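Local coordinates for protein periplasmic beta-glucosidase (Pseudomonas aeruginosa, PDB 6R5T) that probably hydrolyses terminal, non-reducing beta-D-glucosyl residues with release of beta-D-glucose, as a periplasmic glycoside hydrolase of family 3, at residues A[95-98]-A[102-105]; A[195-200]-A[234-239]; A[200-205]-A[672-677]; A[641-646]-A[718-723]; A[693-698]-A[707-712]. The protein carries 1 engineered substitution. One frame throughout, in Å; residues are numbered along the deposited sequence. Where two conformers were deposited one is given.

Overall arrangement
Contacts 1 and 4 are buried and contacts 2, 3 and 5 only partly so, and the chemistry differs with place. In contact 4 branched apolar side chains fill the space between two sheets; contact 1 sets a serine hydroxyl against valines between successive helices of the N-terminal region. Contact 2 joins two helices through sulfur and indole. Its helix 197-204 returns in contact 3, where waters and charged groups bridge to strand 672-681 of the fibronectin-like domain. There R674 bonds to D697 of contact 5, a loop contact, while F676 meets W98 of contact 1. Contact 5 lies within the chain loop that contact 4 closes, and strands 636-645 and 686-694 are sheet neighbours.

Contact 1 of 5, residues A[95-98]-A[102-105]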
# COMPACT_ATOMS: atom_id res chain seq x y z
N ALA A 95 -23.07 3.25 -8.24
CA ALA A 95 -22.92 1.97 -7.54
C ALA A 95 -23.68 2.03 -6.22
O ALA A 95 -24.20 1.01 -5.81
CB ALA A 95 -21.45 1.66 -7.32
N ALA A 96 -23.71 3.18 -5.57
CA ALA A 96 -24.34 3.32 -4.26
C ALA A 96 -25.84 3.13 -4.36
O ALA A 96 -26.50 3.01 -3.30
CB ALA A 96 -24.00 4.66 -3.62
N SER A 97 -26.40 3.14 -5.57
CA SER A 97 -27.82 2.77 -5.76
C SER A 97 -28.08 1.29 -5.42
O SER A 97 -29.24 0.95 -5.20
CB SER A 97 -28.30 3.08 -7.15
OG SER A 97 -27.83 2.10 -8.09
N TRP A 98 -27.07 0.43 -5.56
CA TRP A 98 -27.25 -1.03 -5.37
C TRP A 98 -28.43 -1.54 -6.21
O TRP A 98 -29.15 -2.47 -5.78
CB TRP A 98 -27.43 -1.39 -3.89
CG TRP A 98 -26.17 -1.26 -3.09
CD1 TRP A 98 -25.59 -0.12 -2.64
CD2 TRP A 98 -25.34 -2.32 -2.66
NE1 TRP A 98 -24.45 -0.39 -1.94
CE2 TRP A 98 -24.29 -1.75 -1.89
CE3 TRP A 98 -25.39 -3.71 -2.79
CZ2 TRP A 98 -23.30 -2.52 -1.31
CZ3 TRP A 98 -24.44 -4.46 -2.16
CH2 TRP A 98 -23.39 -3.88 -1.46
N VAL A 102 -31.19 0.78 -12.10
CA VAL A 102 -30.85 2.22 -12.12
C VAL A 102 -29.58 2.40 -12.95
O VAL A 102 -29.47 3.35 -13.78
CB VAL A 102 -30.65 2.69 -10.67
CG1 VAL A 102 -30.07 4.08 -10.60
CG2 VAL A 102 -31.97 2.61 -9.94
N VAL A 103 -28.59 1.56 -12.69
CA VAL A 103 -27.33 1.64 -13.43
C VAL A 103 -27.61 1.42 -14.92
O VAL A 103 -27.09 2.23 -15.73
CB VAL A 103 -26.28 0.67 -12.87
CG1 VAL A 103 -25.01 0.73 -13.70
CG2 VAL A 103 -26.01 1.02 -11.41
N ALA A 104 -28.41 0.42 -15.26
CA ALA A 104 -28.76 0.15 -16.68
C ALA A 104 -29.40 1.40 -17.29
O ALA A 104 -29.12 1.74 -18.45
CB ALA A 104 -29.67 -1.04 -16.82
N ARG A 105 -30.29 2.05 -16.56
CA ARG A 105 -30.99 3.22 -17.13
C ARG A 105 -29.99 4.30 -17.49
O ARG A 105 -30.10 4.95 -18.53
CB ARG A 105 -32.04 3.68 -16.14
CG ARG A 105 -32.88 4.83 -16.66
CD ARG A 105 -33.96 5.12 -15.66
NE ARG A 105 -34.88 6.14 -16.12
CZ ARG A 105 -35.71 6.80 -15.34
NH1 ARG A 105 -35.74 6.55 -14.04
NH2 ARG A 105 -36.52 7.70 -15.88
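S97 and V102 bring their CA atoms to 7.1 Å, the nearest backbone approach between 95-98, the turn leaving helix 91-95, and 102-105, on helix 100-116. The first of these segments is a type I turn closed by W98 N to A95 O at 2.9 Å. W98 then takes a positive phi of 51°, ending the helical run before helix 100-116 begins. This turn presents the CB of S97 toward the helix, where V102 and V103 also direct theirs back. The hydroxyl makes the closest approaches: S97 OG is 3.9 Å from V102 CB and equally 3.9 Å from V103 CG2, nestling between the two valines. V102 CG1, anti to its backbone nitrogen (chi1 170°), reaches 4.0 Å from S97 CB and so packs alongside the serine methylene. A small residue suits the turn because it leaves room for both beta-branched neighbours. The valines are also packed from beyond the turn, V103 by L152 and M156 of helix 146-161 and V102 by V358 of helix 352-362. The contact itself is van der Waals in kind: the serine hydroxyl has its polar partners in the backbone just before and after the turn, L94 O and, weakly, D99 N, and can therefore face the valines without the cost of a buried polar group lacking a partner.

Contact 2 of 5, residues A[195-200]-A[234-239]; sequences MSLPRM and NRWLLT
The indole of W236 receives M200 at its edge, with SD close to the ring plane, 3.8 Å from CH2 and 4.0 Å from CZ3. N234 OD1 also lies at the indole's edge, in its plane. Measured to the centroid of the six-membered ring, the sulfur stands 5.0 Å away and 74° off the ring normal, a Met-aromatic contact made edge-on. L197 comes at an oblique slant, its CD2 at 4.3 Å from W236 CH2, while F201, one turn further along helix 197-204, also packs against the indole. M200 holds CG anti to its nitrogen (chi1 -161°) and bends only at its last torsion; the two side chains run past each other in opposite directions. A flexible thioether suits this place, since an unbranched chain can follow the ring edge. Both helices start nearby with a side-chain N-cap: S196 OG accepts from R199 N, and N234 OD1 accepts from L237 N at 2.9 Å. S196 and R199 also face the second subunit, R199 forming a salt bridge with E185 there. The packing joins helices 197-204 and 235-245, which alternate along the chain with parallel strands 172-178, 218-221 and 251-253, consistent with the outer helical layer of the family 3 TIM barrel.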
# COMPACT_ATOMS: atom_id res chain seq x y z
N MET A 195 1.05 -7.72 -7.69
CA MET A 195 0.15 -8.53 -6.87
C MET A 195 0.29 -10.00 -7.25
O MET A 195 0.76 -10.33 -8.32
CB MET A 195 -1.32 -8.08 -6.95
CG MET A 195 -2.00 -8.34 -8.23
SD MET A 195 -3.79 -7.96 -8.27
CE MET A 195 -3.72 -6.18 -8.00
N SER A 196 -0.11 -10.86 -6.33
CA SER A 196 -0.09 -12.31 -6.55
C SER A 196 -1.09 -12.71 -7.63
O SER A 196 -2.15 -12.04 -7.82
CB SER A 196 -0.34 -13.06 -5.25
OG SER A 196 -1.75 -13.03 -4.91
N LEU A 197 -0.86 -13.86 -8.22
CA LEU A 197 -1.84 -14.36 -9.19
C LEU A 197 -3.13 -14.75 -8.51
O LEU A 197 -4.21 -14.49 -9.08
CB LEU A 197 -1.21 -15.46 -10.04
CG LEU A 197 -0.09 -14.96 -10.96
CD1 LEU A 197 0.62 -16.14 -11.63
CD2 LEU A 197 -0.63 -14.00 -12.03
N PRO A 198 -3.16 -15.42 -7.33
CA PRO A 198 -4.45 -15.70 -6.74
C PRO A 198 -5.28 -14.44 -6.48
O PRO A 198 -6.49 -14.47 -6.68
CB PRO A 198 -4.08 -16.48 -5.47
CG PRO A 198 -2.79 -17.12 -5.83
CD PRO A 198 -2.04 -16.06 -6.61
N ARG A 199 -4.65 -13.36 -6.02
CA ARG A 199 -5.40 -12.10 -5.76
C ARG A 199 -5.92 -11.54 -7.10
O ARG A 199 -7.07 -11.05 -7.21
CB ARG A 199 -4.55 -11.08 -5.01
CG ARG A 199 -5.19 -9.71 -4.89
CD ARG A 199 -4.38 -8.72 -4.08
NE ARG A 199 -4.49 -8.97 -2.65
CZ ARG A 199 -4.07 -8.12 -1.71
NH1 ARG A 199 -3.45 -7.01 -2.03
NH2 ARG A 199 -4.25 -8.39 -0.45
N MET A 200 -5.06 -11.56 -8.09
CA MET A 200 -5.42 -11.05 -9.43
C MET A 200 -6.66 -11.79 -9.94
O MET A 200 -7.67 -11.18 -10.36
CB MET A 200 -4.21 -11.21 -10.36
CG MET A 200 -4.27 -10.37 -11.54
SD MET A 200 -2.86 -10.77 -12.63
CE MET A 200 -1.43 -10.31 -11.71
N ASN A 234 2.08 -6.80 -22.70
CA ASN A 234 1.90 -7.99 -21.85
C ASN A 234 1.17 -9.07 -22.63
O ASN A 234 -0.08 -9.08 -22.66
CB ASN A 234 1.19 -7.59 -20.57
CG ASN A 234 1.37 -8.63 -19.50
OD1 ASN A 234 1.19 -9.82 -19.78
ND2 ASN A 234 1.65 -8.18 -18.28
N ARG A 235 1.93 -9.94 -23.31
CA ARG A 235 1.31 -10.97 -24.16
C ARG A 235 0.53 -11.99 -23.30
O ARG A 235 -0.53 -12.48 -23.74
CB ARG A 235 2.37 -11.66 -25.00
CG ARG A 235 1.80 -12.58 -26.06
CD ARG A 235 2.90 -13.11 -26.98
NE ARG A 235 2.36 -14.29 -27.62
CZ ARG A 235 1.63 -14.32 -28.71
NH1 ARG A 235 1.41 -13.21 -29.41
NH2 ARG A 235 1.16 -15.49 -29.13
N TRP A 236 0.97 -12.22 -22.08
CA TRP A 236 0.24 -13.12 -21.18
C TRP A 236 -1.17 -12.53 -20.98
O TRP A 236 -2.20 -13.22 -21.09
CB TRP A 236 1.03 -13.31 -19.88
CG TRP A 236 0.16 -13.98 -18.88
CD1 TRP A 236 -0.16 -15.32 -18.87
CD2 TRP A 236 -0.64 -13.34 -17.87
NE1 TRP A 236 -1.08 -15.56 -17.89
CE2 TRP A 236 -1.39 -14.37 -17.26
CE3 TRP A 236 -0.77 -12.03 -17.40
CZ2 TRP A 236 -2.26 -14.10 -16.21
CZ3 TRP A 236 -1.63 -11.77 -16.35
CH2 TRP A 236 -2.38 -12.79 -15.78
N LEU A 237 -1.23 -11.25 -20.66
CA LEU A 237 -2.54 -10.62 -20.38
C LEU A 237 -3.42 -10.56 -21.63
O LEU A 237 -4.62 -10.88 -21.53
CB LEU A 237 -2.29 -9.23 -19.79
CG LEU A 237 -3.53 -8.46 -19.41
CD1 LEU A 237 -4.05 -8.90 -18.06
CD2 LEU A 237 -3.24 -6.96 -19.41
N LEU A 238 -2.87 -10.09 -22.75
CA LEU A 238 -3.74 -9.66 -23.87
C LEU A 238 -4.01 -10.84 -24.79
O LEU A 238 -4.97 -10.76 -25.55
CB LEU A 238 -3.05 -8.53 -24.62
CG LEU A 238 -2.81 -7.26 -23.84
CD1 LEU A 238 -2.18 -6.26 -24.78
CD2 LEU A 238 -4.09 -6.74 -23.24
N THR A 239 -3.13 -11.81 -24.81
CA THR A 239 -3.25 -12.98 -25.71
C THR A 239 -3.59 -14.25 -24.93
O THR A 239 -4.67 -14.78 -25.17
CB THR A 239 -2.01 -13.17 -26.58
OG1 THR A 239 -1.82 -12.01 -27.40
CG2 THR A 239 -2.18 -14.37 -27.47

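Contact 3 of 5, residues A[200-205]-A[672-677]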
# COMPACT_ATOMS: atom_id res chain seq x y z
N MET A 200 -5.06 -11.56 -8.09
CA MET A 200 -5.42 -11.05 -9.43
C MET A 200 -6.66 -11.79 -9.94
O MET A 200 -7.67 -11.18 -10.36
CB MET A 200 -4.21 -11.21 -10.36
CG MET A 200 -4.27 -10.37 -11.54
SD MET A 200 -2.86 -10.77 -12.63
CE MET A 200 -1.43 -10.31 -11.71
N PHE A 201 -6.62 -13.13 -9.91
CA PHE A 201 -7.70 -13.95 -10.48
C PHE A 201 -8.98 -13.87 -9.66
O PHE A 201 -10.08 -13.82 -10.23
CB PHE A 201 -7.22 -15.38 -10.68
CG PHE A 201 -6.49 -15.55 -11.99
CD1 PHE A 201 -5.20 -15.12 -12.15
CD2 PHE A 201 -7.20 -15.87 -13.14
CE1 PHE A 201 -4.55 -15.22 -13.36
CE2 PHE A 201 -6.57 -15.90 -14.38
CZ PHE A 201 -5.23 -15.62 -14.48
N GLN A 202 -8.87 -13.91 -8.34
CA GLN A 202 -10.06 -13.94 -7.47
C GLN A 202 -10.72 -12.57 -7.40
O GLN A 202 -11.97 -12.49 -7.44
CB GLN A 202 -9.67 -14.39 -6.06
CG GLN A 202 -10.87 -14.66 -5.19
CD GLN A 202 -11.62 -15.92 -5.58
OE1 GLN A 202 -11.10 -16.80 -6.24
NE2 GLN A 202 -12.82 -16.05 -5.07
N ASP A 203 -9.92 -11.50 -7.29
CA ASP A 203 -10.50 -10.20 -6.88
C ASP A 203 -10.46 -9.15 -8.00
O ASP A 203 -11.38 -8.32 -8.04
CB ASP A 203 -9.73 -9.64 -5.69
CG ASP A 203 -9.85 -10.51 -4.44
OD1 ASP A 203 -10.88 -11.21 -4.29
OD2 ASP A 203 -8.94 -10.41 -3.63
N TYR A 204 -9.44 -9.11 -8.84
CA TYR A 204 -9.23 -7.92 -9.72
C TYR A 204 -9.65 -8.21 -11.15
O TYR A 204 -10.16 -7.28 -11.78
CB TYR A 204 -7.78 -7.47 -9.66
CG TYR A 204 -7.47 -6.59 -8.48
CD1 TYR A 204 -7.17 -7.11 -7.22
CD2 TYR A 204 -7.54 -5.21 -8.60
CE1 TYR A 204 -6.91 -6.27 -6.16
CE2 TYR A 204 -7.28 -4.37 -7.55
CZ TYR A 204 -6.98 -4.90 -6.30
OH TYR A 204 -6.76 -4.05 -5.26
N LEU A 205 -9.47 -9.42 -11.65
CA LEU A 205 -9.79 -9.72 -13.07
C LEU A 205 -11.28 -9.97 -13.33
O LEU A 205 -11.71 -9.72 -14.45
CB LEU A 205 -8.95 -10.89 -13.56
CG LEU A 205 -7.48 -10.61 -13.75
CD1 LEU A 205 -6.73 -11.92 -14.01
CD2 LEU A 205 -7.26 -9.62 -14.88
N GLU A 672 -17.33 -12.08 2.07
CA GLU A 672 -17.30 -11.74 0.65
C GLU A 672 -18.75 -11.56 0.18
O GLU A 672 -19.56 -12.45 0.44
CB GLU A 672 -16.64 -12.84 -0.19
CG GLU A 672 -15.16 -13.01 0.08
CD GLU A 672 -14.45 -13.91 -0.93
OE1 GLU A 672 -14.70 -15.14 -0.84
OE2 GLU A 672 -13.64 -13.42 -1.80
N LEU A 673 -19.10 -10.43 -0.41
CA LEU A 673 -20.48 -10.23 -0.91
C LEU A 673 -20.83 -11.33 -1.93
O LEU A 673 -20.04 -11.53 -2.88
CB LEU A 673 -20.62 -8.87 -1.54
CG LEU A 673 -22.03 -8.47 -1.94
CD1 LEU A 673 -22.88 -8.18 -0.72
CD2 LEU A 673 -21.96 -7.24 -2.80
N ARG A 674 -21.99 -11.94 -1.76
CA ARG A 674 -22.46 -12.97 -2.71
C ARG A 674 -23.93 -12.76 -3.06
O ARG A 674 -24.45 -13.55 -3.82
CB ARG A 674 -22.22 -14.39 -2.21
CG ARG A 674 -20.77 -14.83 -2.25
CD ARG A 674 -20.30 -14.90 -3.67
NE ARG A 674 -18.95 -15.40 -3.77
CZ ARG A 674 -17.87 -14.68 -3.91
NH1 ARG A 674 -17.94 -13.36 -3.87
NH2 ARG A 674 -16.72 -15.31 -4.12
N GLY A 675 -24.58 -11.70 -2.61
CA GLY A 675 -25.91 -11.38 -3.11
C GLY A 675 -26.43 -10.14 -2.45
O GLY A 675 -25.87 -9.72 -1.41
N PHE A 676 -27.43 -9.54 -3.05
CA PHE A 676 -28.08 -8.39 -2.41
C PHE A 676 -29.46 -8.20 -3.02
O PHE A 676 -29.74 -8.73 -4.11
CB PHE A 676 -27.25 -7.12 -2.56
CG PHE A 676 -26.97 -6.69 -3.96
CD1 PHE A 676 -27.86 -5.87 -4.63
CD2 PHE A 676 -25.81 -7.13 -4.60
CE1 PHE A 676 -27.55 -5.44 -5.91
CE2 PHE A 676 -25.54 -6.75 -5.90
CZ PHE A 676 -26.42 -5.90 -6.54
N ARG A 677 -30.29 -7.50 -2.26
CA ARG A 677 -31.67 -7.20 -2.73
C ARG A 677 -31.98 -5.79 -2.26
O ARG A 677 -32.01 -5.57 -1.03
CB ARG A 677 -32.72 -8.17 -2.18
CG ARG A 677 -33.92 -8.41 -3.10
CD ARG A 677 -33.57 -9.34 -4.29
NE ARG A 677 -33.53 -10.79 -4.02
CZ ARG A 677 -32.50 -11.60 -4.23
NH1 ARG A 677 -31.33 -11.18 -4.72
NH2 ARG A 677 -32.65 -12.89 -3.96
O HOH W 1 -14.22 -14.19 -3.99
O HOH W 2 -10.91 -12.56 -2.07
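Q202 and R674 meet through a water rather than directly. Q202 NE2 lies 4.1 Å from R674 NH2, near the plane of the guanidinium and at its edge; the side chains cross at about a right angle, yet the amide and guanidinium planes are only 29° apart. One water accepts from Q202 NE2 at 2.6 Å and from R674 NH2 at 2.7 Å, and donates to E672 OE2 over a modelled distance so short that its exact value is doubtful. A second water joins D203 OD1 and E672 OE2, carboxylate oxygens themselves 4.3 Å apart. The next shell fixes these groups. Q202 is bent at chi2 (71°), bringing its amide round to the strand, and its OE1 accepts from Y701 N. R674 is held through NH1 to L673 O at 3.0 Å and through NE to D697 O, so its guanidinium cannot easily turn. E672 pairs with R668, whereas its charge pairing with R674 is long and directs no N-H at the oxygen. R674 and G675 together form a classic beta bulge opposite L657. Glutamine suits the helix side of this network, since its amide can donate to the water and accept from a backbone at once. Water thus separates two like-charged carboxylates, and the arginines beside E672 would probably ease their repulsion, giving a hydrated polar joint between the N-terminal region and the fibronectin-like domain.

Contact 4 of 5, residues A[641-646]-A[718-723]; sequences VTLSNS and VGLDSA
V641 and V718 make the first of two apolar pairs, with CG1 of V641 4.1 Å from CG1 of V718. The valines slide past each other in opposite directions. V641 places CG1 between its nitrogen and carbonyl carbon (chi1 70°), whereas V718 has CG1 anti to its nitrogen, and both CB atoms point across the gap. L643 supplies the second pair, its CD1 resting 4.2 Å from CD2 of L720; the end of L720 reaches nearer than its CB direction would suggest. Valine and leucine suit these sites because branched apolar chains fill the space between two sheets without needing polar partners; L624, V655 and I689 add to the same layer. The polar bonds lie on the backbones and at the ends. V641 and L643 bond through their backbones to I689 and R687 of the neighbouring strand, and L720 O accepts from K562 NZ. Further on, D721 makes an Asx turn, its OD1 accepting from A723 N at 2.9 Å with the lone pair turned away from its other oxygen. Strand 636-645 belongs to a three-stranded antiparallel sheet and 712-719 to a five-stranded one, so the contact is a piece of the core between facing sheets, as in the beta sandwich of a fibronectin type III-like domain.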
# COMPACT_ATOMS: atom_id res chain seq x y z
N VAL A 641 -34.75 -14.52 4.67
CA VAL A 641 -34.93 -13.53 5.73
C VAL A 641 -36.13 -12.66 5.35
O VAL A 641 -36.34 -12.45 4.15
CB VAL A 641 -33.63 -12.74 5.92
CG1 VAL A 641 -33.36 -11.81 4.73
CG2 VAL A 641 -33.59 -12.06 7.23
N THR A 642 -36.86 -12.20 6.35
CA THR A 642 -37.95 -11.23 6.12
C THR A 642 -37.45 -9.85 6.50
O THR A 642 -37.05 -9.66 7.67
CB THR A 642 -39.25 -11.62 6.84
OG1 THR A 642 -39.57 -12.90 6.29
CG2 THR A 642 -40.39 -10.66 6.57
N LEU A 643 -37.59 -8.91 5.58
CA LEU A 643 -37.31 -7.48 5.83
C LEU A 643 -38.62 -6.76 6.14
O LEU A 643 -39.57 -6.93 5.35
CB LEU A 643 -36.66 -6.89 4.59
CG LEU A 643 -36.40 -5.39 4.64
CD1 LEU A 643 -35.28 -5.04 5.61
CD2 LEU A 643 -36.10 -4.85 3.25
N SER A 644 -38.62 -5.92 7.16
CA SER A 644 -39.80 -5.10 7.53
C SER A 644 -39.41 -3.63 7.66
O SER A 644 -38.30 -3.32 8.14
CB SER A 644 -40.41 -5.58 8.84
OG SER A 644 -40.65 -6.96 8.77
N ASN A 645 -40.29 -2.74 7.25
CA ASN A 645 -40.15 -1.31 7.53
C ASN A 645 -40.85 -1.07 8.86
O ASN A 645 -42.10 -1.17 8.93
CB ASN A 645 -40.75 -0.48 6.39
CG ASN A 645 -40.59 1.01 6.55
OD1 ASN A 645 -40.40 1.49 7.67
ND2 ASN A 645 -40.73 1.75 5.47
N SER A 646 -40.06 -0.85 9.90
CA SER A 646 -40.60 -0.73 11.27
C SER A 646 -40.67 0.75 11.70
O SER A 646 -40.87 1.00 12.92
CB SER A 646 -39.76 -1.58 12.21
OG SER A 646 -38.40 -1.23 12.12
N VAL A 718 -26.18 -12.26 6.78
CA VAL A 718 -27.12 -11.29 6.20
C VAL A 718 -27.22 -10.08 7.10
O VAL A 718 -27.16 -10.23 8.33
CB VAL A 718 -28.49 -11.95 5.91
CG1 VAL A 718 -29.45 -10.92 5.42
CG2 VAL A 718 -28.31 -13.05 4.86
N GLY A 719 -27.33 -8.92 6.50
CA GLY A 719 -27.60 -7.69 7.24
C GLY A 719 -27.73 -6.51 6.29
O GLY A 719 -27.70 -6.67 5.06
N LEU A 720 -27.93 -5.34 6.89
CA LEU A 720 -28.11 -4.08 6.11
C LEU A 720 -26.80 -3.30 5.95
O LEU A 720 -26.83 -2.23 5.32
CB LEU A 720 -29.18 -3.25 6.82
CG LEU A 720 -30.51 -3.96 6.99
CD1 LEU A 720 -31.52 -3.01 7.60
CD2 LEU A 720 -31.07 -4.51 5.68
N ASP A 721 -25.69 -3.84 6.43
CA ASP A 721 -24.34 -3.40 6.03
C ASP A 721 -23.37 -4.53 6.38
O ASP A 721 -23.74 -5.50 7.03
CB ASP A 721 -23.96 -2.01 6.58
CG ASP A 721 -23.87 -1.90 8.06
OD1 ASP A 721 -23.19 -2.74 8.65
OD2 ASP A 721 -24.48 -0.98 8.63
N SER A 722 -22.12 -4.40 6.00
CA SER A 722 -21.10 -5.44 6.21
C SER A 722 -20.71 -5.58 7.68
O SER A 722 -20.10 -6.63 8.02
CB SER A 722 -19.93 -5.20 5.32
OG SER A 722 -19.19 -4.05 5.70
N ALA A 723 -20.98 -4.58 8.51
CA ALA A 723 -20.64 -4.62 9.95
C ALA A 723 -21.79 -5.11 10.84
O ALA A 723 -21.50 -5.40 12.02
CB ALA A 723 -20.24 -3.24 10.39

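Contact 5 of 5, residues A[693-698]-A[707-712]; sequences LGEADL and HTAEPG
E695 lays its side chain along A709: CG is 3.8 Å from A709 CB, and OE2 lies 4.1 Å from that methyl. Holding CG anti to its nitrogen (chi1 -168°) and running on extended, the glutamate passes beside the methyl to reach R633, whose NH1 forms a salt bridge with E695 OE2 and also donates to A709 O. The CG methylene packs on the alanine methyl while the carboxylate finds its charge partner beyond. L698 meets the same methyl at 4.1 Å, CB to CB, and a residue as small as alanine suits the place because it must fit against both chains. Water bridges the backbones here, lying 2.9 Å from L698 O and accepting from E710 N at 2.9 Å. The segments belong to the fibronectin type III-like domain, in connections of its beta sandwich, where the chain turns after strand 686-694 and later, beyond 707-708, enters strand 712-719; L698 and A709 both pack on L732 of the adjoining strand 725-732. Inside that turn D697 OD2 accepts from G694 N at 3.0 Å, nearly straight at 166°, and D697 N bonds back to G694 O. The side chain of L698 comes within about 6 Å of that of D661, which binds magnesium together with V663, and A709's side chain lies about 8 Å from the ion.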
# COMPACT_ATOMS: atom_id res chain seq x y z
N LEU A 693 -27.83 -19.75 -3.25
CA LEU A 693 -26.38 -20.01 -3.23
C LEU A 693 -26.11 -21.39 -3.82
O LEU A 693 -26.81 -22.35 -3.45
CB LEU A 693 -25.89 -19.97 -1.78
CG LEU A 693 -25.91 -18.59 -1.13
CD1 LEU A 693 -25.68 -18.72 0.38
CD2 LEU A 693 -24.86 -17.70 -1.79
N GLY A 694 -25.14 -21.46 -4.71
CA GLY A 694 -24.64 -22.76 -5.20
C GLY A 694 -23.13 -22.82 -5.10
O GLY A 694 -22.47 -21.87 -4.56
N GLU A 695 -22.57 -23.93 -5.56
CA GLU A 695 -21.11 -24.16 -5.52
C GLU A 695 -20.37 -23.00 -6.18
O GLU A 695 -19.27 -22.69 -5.73
CB GLU A 695 -20.84 -25.49 -6.19
CG GLU A 695 -19.44 -26.00 -5.98
CD GLU A 695 -19.16 -27.26 -6.77
OE1 GLU A 695 -20.10 -27.79 -7.39
OE2 GLU A 695 -18.00 -27.69 -6.77
N ALA A 696 -20.90 -22.37 -7.23
CA ALA A 696 -20.21 -21.29 -7.96
C ALA A 696 -19.90 -20.12 -7.00
O ALA A 696 -18.85 -19.46 -7.16
CB ALA A 696 -21.08 -20.83 -9.10
N ASP A 697 -20.76 -19.91 -6.02
CA ASP A 697 -20.57 -18.84 -5.00
C ASP A 697 -19.43 -19.22 -4.04
O ASP A 697 -18.96 -18.35 -3.27
CB ASP A 697 -21.85 -18.66 -4.22
CG ASP A 697 -22.91 -18.12 -5.15
OD1 ASP A 697 -22.65 -17.05 -5.77
OD2 ASP A 697 -23.93 -18.80 -5.29
N LEU A 698 -19.04 -20.47 -4.00
CA LEU A 698 -18.14 -20.98 -2.93
C LEU A 698 -16.71 -21.20 -3.43
O LEU A 698 -15.83 -21.47 -2.63
CB LEU A 698 -18.71 -22.30 -2.41
CG LEU A 698 -20.21 -22.34 -2.10
CD1 LEU A 698 -20.60 -23.74 -1.63
CD2 LEU A 698 -20.61 -21.29 -1.09
N HIS A 707 -9.39 -23.55 -9.57
CA HIS A 707 -10.66 -22.92 -9.15
C HIS A 707 -11.56 -23.94 -8.45
O HIS A 707 -12.27 -24.66 -9.19
CB HIS A 707 -11.36 -22.31 -10.34
CG HIS A 707 -12.34 -21.26 -9.98
ND1 HIS A 707 -13.60 -21.22 -10.56
CD2 HIS A 707 -12.30 -20.24 -9.09
CE1 HIS A 707 -14.26 -20.17 -10.10
NE2 HIS A 707 -13.48 -19.55 -9.19
N THR A 708 -11.50 -23.97 -7.12
CA THR A 708 -11.90 -25.11 -6.25
C THR A 708 -12.98 -24.63 -5.26
O THR A 708 -12.87 -23.50 -4.77
CB THR A 708 -10.66 -25.72 -5.59
OG1 THR A 708 -11.02 -26.74 -4.66
CG2 THR A 708 -9.79 -24.74 -4.83
N ALA A 709 -13.98 -25.46 -4.97
CA ALA A 709 -14.79 -25.30 -3.74
C ALA A 709 -14.50 -26.51 -2.87
O ALA A 709 -14.71 -27.64 -3.34
CB ALA A 709 -16.25 -25.16 -4.04
N GLU A 710 -13.99 -26.30 -1.66
CA GLU A 710 -13.57 -27.41 -0.79
C GLU A 710 -14.71 -27.78 0.14
O GLU A 710 -15.41 -26.92 0.69
CB GLU A 710 -12.32 -27.02 -0.01
CG GLU A 710 -11.18 -26.66 -0.93
CD GLU A 710 -9.98 -26.05 -0.24
OE1 GLU A 710 -10.17 -25.34 0.75
OE2 GLU A 710 -8.86 -26.33 -0.71
N PRO A 711 -14.93 -29.10 0.38
CA PRO A 711 -15.95 -29.49 1.34
C PRO A 711 -15.62 -28.92 2.72
O PRO A 711 -14.45 -28.70 3.06
CB PRO A 711 -15.88 -31.03 1.35
CG PRO A 711 -14.46 -31.35 0.84
CD PRO A 711 -14.08 -30.22 -0.08
N GLY A 712 -16.66 -28.69 3.51
CA GLY A 712 -16.55 -28.09 4.83
C GLY A 712 -17.56 -26.99 5.07
O GLY A 712 -18.51 -26.80 4.28
O HOH W 3 -14.41 -23.44 -1.08